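Branched-chain-amino-acid aminotransferase (Pseudomonas sp. UW4, PDB 6JIF) catalyses the PLP-dependent transfer of amino groups between branched-chain amino acids and 2-oxo acids, as a branched-chain aminotransferase of class IV. Local coordinates at residues C77-K82 and L101-S106; R147-G152 and I166-C171; I249-K254 and D296-G301. All coordinates share one frame; numbering follows the deposited sequence.

Interaction 1. Residues C77-K82 and L101-S106; sequences CFEGMK and LRMQRS. With PLP (pyridoxal-5'-phosphate), chain D.
Arg-102 reaches from helix 101-106 past the carboxylate of Glu-79 to the phosphate of pyridoxal-5'-phosphate. Its CB starts 3.3 Å from Glu-79 OE2, and CG and CD pass the same oxygen. CG stands anti to the backbone N (chi1 -172°), and a bend at chi3 (62°) turns the guanidinium edge toward the acid. NE donates to Glu-79 OE2 at 2.8 Å, nearly straight (176°) and in the guanidinium plane, while NH2 donates to Glu-79 OE1 at 2.7 Å, somewhat tilted from it. Both oxygens use their syn lone pairs, giving a side-on, two-nitrogen salt bridge between nearly coplanar groups. Beyond it, NH1 donates to PLP O2P at 2.7 Å and also to Pro-265 O, and NH2 adds a weak bond to the same phosphate oxygen. Glu-79, whose OE1 also accepts from Asn-99 ND2, is thus a second-shell residue that helps fix the rotation of a phosphate-binding arginine, and its negative charge probably offsets part of the positive charge there. One water links Gly-80 O to PLP O3P; another bridges Phe-78 O, Glu-79 OE2 and Ser-106 OG, a hydroxyl that also bonds Lys-204 N. Beside the salt bridge, Met-103 CG packs on Cys-77 SG at 3.7 Å, and Met-103 CB on Glu-79 CG. The contact lays helix 96-109 against strand 76-85; strand 143-153 pairs with that strand, and Phe-120 of helix 117-130 packs on Met-103.

Interaction 2. Residues R147-G152 and I166-C171; sequences RPFVIG and IFSIFC
Arg-147 N donates to Phe-170 O at 2.9 Å in an almost straight bond (177°), the first rung of an antiparallel ladder between strands 147-152 and 166-171. Phe-149 and Ser-168, then Ile-151 and Ile-166, form the further hydrogen-bonded pairs, each with two backbone bonds. The return bond of the first pair, Phe-170 N to Arg-147 O, is longer at 3.2 Å and comes from above the carbonyl plane. Pro-148 has no N-H to give, but it falls at a non-hydrogen-bonded position opposite Ile-169, where none is needed between these strands; its CA instead makes a C-H...O contact with Ser-168 O at 3.2 Å. On the face holding the odd-numbered residues of 147-152, the Arg-147 side chain runs alongside Phe-170, and its CB lies over one face of that ring, 4.0 Å from the centroid, in a CH-pi contact. The Phe-170 and Phe-149 side chains cross at about a right angle, CD2 of Phe-170 meeting CE1 of Phe-149. With chi1 at 58°, the Phe-149 ring leans toward strand 166-171, bringing CZ to 3.7 Å from Ser-168 CB; the Ser-168 hydroxyl bonds Tyr-42 O. On the other face, Phe-167 presents its edge to Pro-148 CB, and Val-150 CG2 packs on its CD1 at 3.6 Å. This hairpin forms central strands of an antiparallel sheet, flanked by strands 76-85 and 41-47. Helix 117-130 covers Pro-148 and Ile-169, whereas the second subunit meets the opposite face: its Tyr-73 OH is hydrogen-bonded to Arg-147 NH1, while Arg-147 NH2 bonds Tyr-145 OH of its own chain, and the His-72 ring of the second subunit meets Phe-149.

Interaction 3. Residues I249-K254 and D296-G301; sequences ITHDNK and DFKEAG
Strand 249-250 pairs antiparallel with 296-301 through a classic beta bulge, in which Lys-298 and Glu-299 both face Ile-249: Lys-298 N donates to Ile-249 O at 2.8 Å, and Ile-249 N to Glu-299 O at 2.9 Å. The Ile-249 and Glu-299 side chains leave the sheet together, CB against CB, while the Glu-299 carboxylate goes on to bond Thr-334 OG1 and Val-333 N of helix 332-346. CG2 of Thr-250 leans on Phe-297 CE1. A type I turn follows from Thr-250 to Asn-253, and Lys-298 spans it. Its CG sits between the backbone N and carbonyl carbon (chi1 59°), and from there the chain runs fully extended; CE passes Thr-250 O at 3.4 Å, and NZ reaches Asn-253 OD1 at 2.6 Å, tilted from the amide plane. His-251 runs antiparallel to the lysine chain, its CE1 3.8 Å from Lys-298 CB and its CD2 3.3 Å from Asp-296 O, with NE2 bonded to Ser-295 O. Inside the turn, the Thr-250 hydroxyl donates to Asp-252 OD1 and accepts from Lys-254 N, holding the middle of the turn and the residue after it. Across the strands, then, the lysine meets a neutral amide oxygen: one charged-to-neutral hydrogen bond ties turn to bulge where both residues are partly exposed, while Ile-249 (toward Val-333 and Phe-255) and Phe-297 (against Val-256 and Phe-324) make separate buried contacts.

From the N terminus, interaction 1 closes first, looping strand 76-85 through strand 91-94 back to helix 96-109. Interaction 2 follows as the hairpin of strands 143-153 and 164-174, and interaction 3 closes the longest loop, from 249-254 to 296-301, around helix 267-278. The three lie in series, neither nested nor crossed. Interactions 1 and 2 touch within one antiparallel sheet, where Glu-79 N bonds Pro-148 O and Val-150 N bonds Cys-77 O, so the strand that carries the arginine's carboxylate partner pairs edge to edge with the hairpin. Interaction 3 belongs to the other, mixed sheet, its centre about 38 Å from that of interaction 2, on the far side of the chain's centre.

Interaction 1. Residues C77-K82 and L101-S106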
loop_
_atom_site.group_PDB
_atom_site.type_symbol
_atom_site.label_atom_id
_atom_site.label_comp_id
_atom_site.label_asym_id
_atom_site.label_seq_id
_atom_site.Cartn_x
_atom_site.Cartn_y
_atom_site.Cartn_z
ATOM N N CYS B 77 -8.014 1.792 -4.148
ATOM C CA CYS B 77 -7.543 2.043 -5.511
ATOM C C CYS B 77 -8.150 3.343 -6.015
ATOM O O CYS B 77 -9.185 3.808 -5.500
ATOM C CB CYS B 77 -7.855 0.897 -6.476
ATOM S SG CYS B 77 -9.601 0.714 -6.935
ATOM N N PHE B 78 -7.494 3.945 -7.013
ATOM C CA PHE B 78 -8.078 5.167 -7.546
ATOM C C PHE B 78 -7.824 5.323 -9.047
ATOM O O PHE B 78 -7.048 4.590 -9.663
ATOM C CB PHE B 78 -7.573 6.398 -6.761
ATOM C CG PHE B 78 -6.135 6.804 -7.049
ATOM C CD1 PHE B 78 -5.794 7.642 -8.111
ATOM C CD2 PHE B 78 -5.122 6.328 -6.249
ATOM C CE1 PHE B 78 -4.467 8.026 -8.312
ATOM C CE2 PHE B 78 -3.778 6.731 -6.453
ATOM C CZ PHE B 78 -3.461 7.516 -7.476
ATOM N N GLU B 79 -8.521 6.296 -9.633
ATOM C CA GLU B 79 -8.371 6.643 -11.037
ATOM C C GLU B 79 -8.181 8.162 -11.158
ATOM O O GLU B 79 -8.369 8.925 -10.209
ATOM C CB GLU B 79 -9.591 6.205 -11.874
ATOM C CG GLU B 79 -9.521 4.701 -12.331
ATOM C CD GLU B 79 -8.289 4.430 -13.185
ATOM O OE1 GLU B 79 -7.834 5.389 -13.884
ATOM O OE2 GLU B 79 -7.719 3.317 -13.078
ATOM N N GLY B 80 -7.871 8.593 -12.367
ATOM C CA GLY B 80 -7.709 10.035 -12.633
ATOM C C GLY B 80 -8.055 10.310 -14.080
ATOM O O GLY B 80 -7.536 9.636 -14.980
ATOM N N MET B 81 -8.946 11.269 -14.329
ATOM C CA MET B 81 -9.299 11.623 -15.713
ATOM C C MET B 81 -9.661 13.108 -15.772
ATOM O O MET B 81 -9.928 13.736 -14.746
ATOM C CB MET B 81 -10.474 10.789 -16.237
ATOM C CG MET B 81 -11.765 11.238 -15.551
ATOM S SD MET B 81 -13.073 10.067 -15.706
ATOM C CE MET B 81 -12.284 8.825 -14.696
ATOM N N LYS B 82 -9.686 13.677 -16.974
ATOM C CA LYS B 82 -10.014 15.097 -17.098
ATOM C C LYS B 82 -11.205 15.364 -18.025
ATOM O O LYS B 82 -11.441 14.640 -19.010
ATOM C CB LYS B 82 -8.812 15.912 -17.619
ATOM C CG LYS B 82 -7.771 16.190 -16.549
ATOM C CD LYS B 82 -6.544 16.891 -17.147
ATOM C CE LYS B 82 -5.354 16.819 -16.189
ATOM N NZ LYS B 82 -4.176 17.484 -16.834
ATOM N N LEU B 101 -12.084 0.439 -17.104
ATOM C CA LEU B 101 -11.461 -0.874 -17.292
ATOM C C LEU B 101 -10.309 -1.068 -16.307
ATOM O O LEU B 101 -10.163 -2.119 -15.659
ATOM C CB LEU B 101 -10.963 -1.026 -18.742
ATOM C CG LEU B 101 -12.090 -1.173 -19.787
ATOM C CD1 LEU B 101 -11.669 -0.830 -21.263
ATOM C CD2 LEU B 101 -12.740 -2.579 -19.746
ATOM N N ARG B 102 -9.463 -0.046 -16.185
ATOM C CA ARG B 102 -8.330 -0.190 -15.293
ATOM C C ARG B 102 -8.784 -0.329 -13.854
ATOM O O ARG B 102 -8.185 -1.079 -13.080
ATOM C CB ARG B 102 -7.347 0.981 -15.428
ATOM C CG ARG B 102 -6.066 0.699 -14.610
ATOM C CD ARG B 102 -4.956 1.747 -15.035
ATOM N NE ARG B 102 -5.419 3.111 -14.708
ATOM C CZ ARG B 102 -4.856 4.231 -15.163
ATOM N NH1 ARG B 102 -3.836 4.131 -15.979
ATOM N NH2 ARG B 102 -5.309 5.430 -14.780
ATOM N N MET B 103 -9.810 0.411 -13.456
ATOM C CA MET B 103 -10.223 0.283 -12.078
ATOM C C MET B 103 -10.838 -1.085 -11.828
ATOM O O MET B 103 -10.726 -1.609 -10.725
ATOM C CB MET B 103 -11.188 1.402 -11.691
ATOM C CG MET B 103 -11.121 1.715 -10.184
ATOM S SD MET B 103 -12.199 3.064 -9.633
ATOM C CE MET B 103 -13.746 2.148 -9.774
ATOM N N GLN B 104 -11.524 -1.656 -12.821
ATOM C CA GLN B 104 -11.996 -3.030 -12.651
ATOM C C GLN B 104 -10.825 -3.962 -12.363
ATOM O O GLN B 104 -10.909 -4.830 -11.482
ATOM C CB GLN B 104 -12.791 -3.467 -13.884
ATOM C CG GLN B 104 -14.099 -2.672 -14.062
ATOM C CD GLN B 104 -14.630 -2.581 -15.476
ATOM O OE1 GLN B 104 -14.108 -3.209 -16.425
ATOM N NE2 GLN B 104 -15.701 -1.804 -15.633
ATOM N N ARG B 105 -9.695 -3.758 -13.057
ATOM C CA ARG B 105 -8.572 -4.642 -12.793
ATOM C C ARG B 105 -7.953 -4.348 -11.415
ATOM O O ARG B 105 -7.539 -5.282 -10.728
ATOM C CB ARG B 105 -7.557 -4.527 -13.933
ATOM C CG ARG B 105 -8.230 -4.651 -15.325
ATOM C CD ARG B 105 -7.205 -4.886 -16.429
ATOM N NE ARG B 105 -6.163 -3.854 -16.416
ATOM C CZ ARG B 105 -6.214 -2.750 -17.175
ATOM N NH1 ARG B 105 -7.240 -2.559 -18.003
ATOM N NH2 ARG B 105 -5.265 -1.833 -17.099
ATOM N N SER B 106 -7.862 -3.062 -10.992
ATOM C CA SER B 106 -7.270 -2.787 -9.666
ATOM C C SER B 106 -8.158 -3.348 -8.535
ATOM O O SER B 106 -7.684 -3.950 -7.549
ATOM C CB SER B 106 -7.086 -1.277 -9.464
ATOM O OG SER B 106 -6.335 -0.714 -10.553
HETATM N N1 PLP D . 2.781 5.457 -13.939
HETATM C C2 PLP D . 2.349 5.283 -12.658
HETATM C C2A PLP D . 3.277 4.574 -11.723
HETATM C C3 PLP D . 1.073 5.697 -12.274
HETATM O O3 PLP D . 0.639 5.461 -10.996
HETATM C C4 PLP D . 0.236 6.353 -13.214
HETATM C C4A PLP D . -1.222 6.641 -12.907
HETATM C C5 PLP D . 0.745 6.526 -14.516
HETATM C C6 PLP D . 1.984 6.063 -14.843
HETATM C C5A PLP D . 0.036 7.258 -15.612
HETATM O O4P PLP D . -1.219 6.735 -15.832
HETATM P P PLP D . -2.284 7.622 -16.623
HETATM O O1P PLP D . -1.704 8.050 -17.949
HETATM O O2P PLP D . -3.430 6.620 -16.827
HETATM O O3P PLP D . -2.683 8.861 -15.828
HETATM O O HOH W 1 -7.468 1.870 -10.692
HETATM O O HOH W 2 -5.067 8.575 -14.211
#

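Interaction 2. Residues R147-G152 and I166-C171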
loop_
_atom_site.group_PDB
_atom_site.type_symbol
_atom_site.label_atom_id
_atom_site.label_comp_id
_atom_site.label_asym_id
_atom_site.label_seq_id
_atom_site.Cartn_x
_atom_site.Cartn_y
_atom_site.Cartn_z
ATOM N N ARG B 147 -11.323 12.397 -9.646
ATOM C CA ARG B 147 -10.676 11.385 -8.828
ATOM C C ARG B 147 -11.717 10.365 -8.335
ATOM O O ARG B 147 -12.320 10.544 -7.250
ATOM C CB ARG B 147 -9.936 12.050 -7.656
ATOM C CG ARG B 147 -9.353 11.083 -6.603
ATOM C CD ARG B 147 -8.419 10.053 -7.217
ATOM N NE ARG B 147 -7.262 10.701 -7.852
ATOM C CZ ARG B 147 -6.075 10.938 -7.267
ATOM N NH1 ARG B 147 -5.842 10.613 -6.013
ATOM N NH2 ARG B 147 -5.098 11.535 -7.955
ATOM N N PRO B 148 -12.001 9.319 -9.112
ATOM C CA PRO B 148 -12.761 8.177 -8.563
ATOM C C PRO B 148 -11.850 7.310 -7.721
ATOM O O PRO B 148 -10.648 7.228 -7.964
ATOM C CB PRO B 148 -13.230 7.382 -9.793
ATOM C CG PRO B 148 -12.945 8.313 -11.020
ATOM C CD PRO B 148 -11.788 9.207 -10.567
ATOM N N PHE B 149 -12.461 6.632 -6.737
ATOM C CA PHE B 149 -11.708 5.715 -5.895
ATOM C C PHE B 149 -12.677 4.753 -5.216
ATOM O O PHE B 149 -13.848 5.062 -5.012
ATOM C CB PHE B 149 -10.850 6.454 -4.849
ATOM C CG PHE B 149 -11.617 7.376 -3.897
ATOM C CD1 PHE B 149 -12.102 8.612 -4.313
ATOM C CD2 PHE B 149 -11.768 7.029 -2.554
ATOM C CE1 PHE B 149 -12.762 9.444 -3.419
ATOM C CE2 PHE B 149 -12.456 7.861 -1.636
ATOM C CZ PHE B 149 -12.933 9.080 -2.079
ATOM N N VAL B 150 -12.162 3.576 -4.917
ATOM C CA VAL B 150 -12.912 2.547 -4.215
ATOM C C VAL B 150 -12.083 2.156 -2.983
ATOM O O VAL B 150 -10.861 2.000 -3.079
ATOM C CB VAL B 150 -13.175 1.322 -5.097
ATOM C CG1 VAL B 150 -13.955 0.259 -4.289
ATOM C CG2 VAL B 150 -13.976 1.731 -6.335
ATOM N N ILE B 151 -12.748 2.061 -1.818
ATOM C CA ILE B 151 -12.033 1.802 -0.569
ATOM C C ILE B 151 -12.819 0.799 0.292
ATOM O O ILE B 151 -14.048 0.865 0.344
ATOM C CB ILE B 151 -11.786 3.107 0.215
ATOM C CG1 ILE B 151 -13.070 3.861 0.493
ATOM C CG2 ILE B 151 -10.691 3.965 -0.424
ATOM C CD1 ILE B 151 -12.854 4.852 1.633
ATOM N N GLY B 152 -12.098 -0.073 1.012
ATOM C CA GLY B 152 -12.720 -1.031 1.943
ATOM C C GLY B 152 -13.039 -0.362 3.266
ATOM O O GLY B 152 -12.183 0.284 3.873
ATOM N N ILE B 166 -16.816 1.690 -0.351
ATOM C CA ILE B 166 -17.271 2.983 -0.847
ATOM C C ILE B 166 -16.654 3.213 -2.221
ATOM O O ILE B 166 -15.449 3.029 -2.412
ATOM C CB ILE B 166 -16.905 4.129 0.122
ATOM C CG1 ILE B 166 -17.884 4.122 1.286
ATOM C CG2 ILE B 166 -16.901 5.509 -0.600
ATOM C CD1 ILE B 166 -17.490 5.060 2.412
ATOM N N PHE B 167 -17.485 3.638 -3.186
ATOM C CA PHE B 167 -17.030 4.138 -4.486
ATOM C C PHE B 167 -17.386 5.625 -4.513
ATOM O O PHE B 167 -18.526 5.990 -4.266
ATOM C CB PHE B 167 -17.714 3.372 -5.629
ATOM C CG PHE B 167 -17.484 3.993 -6.970
ATOM C CD1 PHE B 167 -16.206 4.405 -7.332
ATOM C CD2 PHE B 167 -18.540 4.194 -7.843
ATOM C CE1 PHE B 167 -15.975 5.016 -8.579
ATOM C CE2 PHE B 167 -18.337 4.794 -9.101
ATOM C CZ PHE B 167 -17.080 5.188 -9.482
ATOM N N SER B 168 -16.395 6.487 -4.663
ATOM C CA SER B 168 -16.699 7.905 -4.635
ATOM C C SER B 168 -15.904 8.602 -5.745
ATOM O O SER B 168 -14.897 8.099 -6.242
ATOM C CB SER B 168 -16.399 8.464 -3.223
ATOM O OG SER B 168 -16.577 9.862 -3.086
ATOM N N ILE B 169 -16.394 9.751 -6.171
ATOM C CA ILE B 169 -15.677 10.539 -7.174
ATOM C C ILE B 169 -15.785 11.999 -6.748
ATOM O O ILE B 169 -16.892 12.546 -6.676
ATOM C CB ILE B 169 -16.222 10.383 -8.619
ATOM C CG1 ILE B 169 -16.490 8.907 -8.971
ATOM C CG2 ILE B 169 -15.330 11.140 -9.667
ATOM C CD1 ILE B 169 -17.269 8.726 -10.235
ATOM N N PHE B 170 -14.637 12.651 -6.537
ATOM C CA PHE B 170 -14.681 14.103 -6.400
ATOM C C PHE B 170 -13.921 14.728 -7.566
ATOM O O PHE B 170 -13.256 14.041 -8.336
ATOM C CB PHE B 170 -14.148 14.580 -5.028
ATOM C CG PHE B 170 -12.712 14.277 -4.750
ATOM C CD1 PHE B 170 -11.707 15.162 -5.158
ATOM C CD2 PHE B 170 -12.352 13.163 -3.975
ATOM C CE1 PHE B 170 -10.364 14.922 -4.879
ATOM C CE2 PHE B 170 -10.984 12.932 -3.718
ATOM C CZ PHE B 170 -9.999 13.813 -4.181
ATOM N N CYS B 171 -14.088 16.036 -7.748
ATOM C CA CYS B 171 -13.394 16.733 -8.824
ATOM C C CYS B 171 -12.729 17.993 -8.281
ATOM O O CYS B 171 -13.048 18.491 -7.193
ATOM C CB CYS B 171 -14.349 17.061 -9.999
ATOM S SG CYS B 171 -15.616 18.286 -9.688
#

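Interaction 3. Residues I249-K254 and D296-G301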
loop_
_atom_site.group_PDB
_atom_site.type_symbol
_atom_site.label_atom_id
_atom_site.label_comp_id
_atom_site.label_asym_id
_atom_site.label_seq_id
_atom_site.Cartn_x
_atom_site.Cartn_y
_atom_site.Cartn_z
ATOM N N ILE B 249 12.368 8.645 -27.598
ATOM C CA ILE B 249 12.258 8.772 -29.050
ATOM C C ILE B 249 13.613 8.420 -29.623
ATOM O O ILE B 249 14.584 9.106 -29.312
ATOM C CB ILE B 249 11.884 10.201 -29.475
ATOM C CG1 ILE B 249 10.606 10.669 -28.795
ATOM C CG2 ILE B 249 11.813 10.278 -31.023
ATOM C CD1 ILE B 249 9.367 9.807 -29.108
ATOM N N THR B 250 13.713 7.342 -30.393
ATOM C CA THR B 250 15.004 6.906 -30.908
ATOM C C THR B 250 15.510 7.821 -32.018
ATOM O O THR B 250 14.778 8.634 -32.587
ATOM C CB THR B 250 14.946 5.497 -31.482
ATOM O OG1 THR B 250 14.077 5.512 -32.627
ATOM C CG2 THR B 250 14.441 4.555 -30.444
ATOM N N HIS B 251 16.782 7.621 -32.380
ATOM C CA HIS B 251 17.357 8.404 -33.473
ATOM C C HIS B 251 16.636 8.166 -34.786
ATOM O O HIS B 251 16.560 9.083 -35.609
ATOM C CB HIS B 251 18.840 8.117 -33.582
ATOM C CG HIS B 251 19.598 8.644 -32.410
ATOM N ND1 HIS B 251 19.947 9.968 -32.299
ATOM C CD2 HIS B 251 20.019 8.041 -31.274
ATOM C CE1 HIS B 251 20.555 10.162 -31.144
ATOM N NE2 HIS B 251 20.627 9.005 -30.507
ATOM N N ASP B 252 16.070 6.970 -34.996
ATOM C CA ASP B 252 15.227 6.743 -36.162
ATOM C C ASP B 252 13.757 6.929 -35.858
ATOM O O ASP B 252 12.917 6.286 -36.495
ATOM C CB ASP B 252 15.460 5.370 -36.795
ATOM C CG ASP B 252 15.474 4.243 -35.807
ATOM O OD1 ASP B 252 15.192 4.439 -34.607
ATOM O OD2 ASP B 252 15.802 3.125 -36.262
ATOM N N ASN B 253 13.443 7.748 -34.849
ATOM C CA ASN B 253 12.120 8.308 -34.638
ATOM C C ASN B 253 11.087 7.284 -34.192
ATOM O O ASN B 253 9.900 7.484 -34.411
ATOM C CB ASN B 253 11.629 9.002 -35.896
ATOM C CG ASN B 253 12.462 10.212 -36.215
ATOM O OD1 ASN B 253 12.472 11.162 -35.442
ATOM N ND2 ASN B 253 13.182 10.173 -37.337
ATOM N N LYS B 254 11.493 6.261 -33.470
ATOM C CA LYS B 254 10.524 5.327 -32.903
ATOM C C LYS B 254 10.158 5.781 -31.507
ATOM O O LYS B 254 11.031 6.241 -30.756
ATOM C CB LYS B 254 11.108 3.910 -32.841
ATOM C CG LYS B 254 11.529 3.400 -34.196
ATOM C CD LYS B 254 11.975 1.968 -34.135
ATOM C CE LYS B 254 12.470 1.527 -35.528
ATOM N NZ LYS B 254 13.199 0.251 -35.407
ATOM N N ASP B 296 20.485 5.646 -26.801
ATOM C CA ASP B 296 19.532 5.270 -27.844
ATOM C C ASP B 296 18.542 6.380 -28.206
ATOM O O ASP B 296 17.951 6.316 -29.293
ATOM C CB ASP B 296 18.631 4.112 -27.398
ATOM C CG ASP B 296 19.362 2.794 -27.207
ATOM O OD1 ASP B 296 20.562 2.681 -27.532
ATOM O OD2 ASP B 296 18.679 1.870 -26.707
ATOM N N PHE B 297 18.278 7.340 -27.313
ATOM C CA PHE B 297 17.153 8.267 -27.473
ATOM C C PHE B 297 17.669 9.661 -27.769
ATOM O O PHE B 297 18.587 10.124 -27.094
ATOM C CB PHE B 297 16.308 8.275 -26.197
ATOM C CG PHE B 297 15.798 6.913 -25.855
ATOM C CD1 PHE B 297 15.001 6.226 -26.758
ATOM C CD2 PHE B 297 16.193 6.286 -24.671
ATOM C CE1 PHE B 297 14.550 4.934 -26.497
ATOM C CE2 PHE B 297 15.741 5.000 -24.371
ATOM C CZ PHE B 297 14.923 4.313 -25.310
ATOM N N LYS B 298 17.077 10.341 -28.775
ATOM C CA LYS B 298 17.410 11.749 -28.953
ATOM C C LYS B 298 16.482 12.662 -28.138
ATOM O O LYS B 298 16.773 13.843 -27.985
ATOM C CB LYS B 298 17.388 12.104 -30.447
ATOM C CG LYS B 298 16.018 11.834 -31.116
ATOM C CD LYS B 298 16.101 12.177 -32.636
ATOM C CE LYS B 298 14.738 11.968 -33.314
ATOM N NZ LYS B 298 14.602 12.469 -34.764
ATOM N N GLU B 299 15.372 12.143 -27.633
ATOM C CA GLU B 299 14.432 12.855 -26.784
ATOM C C GLU B 299 13.849 11.839 -25.823
ATOM O O GLU B 299 13.827 10.630 -26.115
ATOM C CB GLU B 299 13.235 13.470 -27.572
ATOM C CG GLU B 299 13.582 14.459 -28.582
ATOM C CD GLU B 299 12.355 15.040 -29.276
ATOM O OE1 GLU B 299 11.321 15.179 -28.574
ATOM O OE2 GLU B 299 12.446 15.372 -30.510
ATOM N N ALA B 300 13.365 12.325 -24.689
ATOM C CA ALA B 300 12.668 11.444 -23.763
ATOM C C ALA B 300 11.686 12.260 -22.933
ATOM O O ALA B 300 11.843 13.466 -22.761
ATOM C CB ALA B 300 13.650 10.698 -22.845
ATOM N N GLY B 301 10.676 11.580 -22.409
ATOM C CA GLY B 301 9.643 12.224 -21.633
ATOM C C GLY B 301 8.908 11.248 -20.743
ATOM O O GLY B 301 9.191 10.042 -20.704
#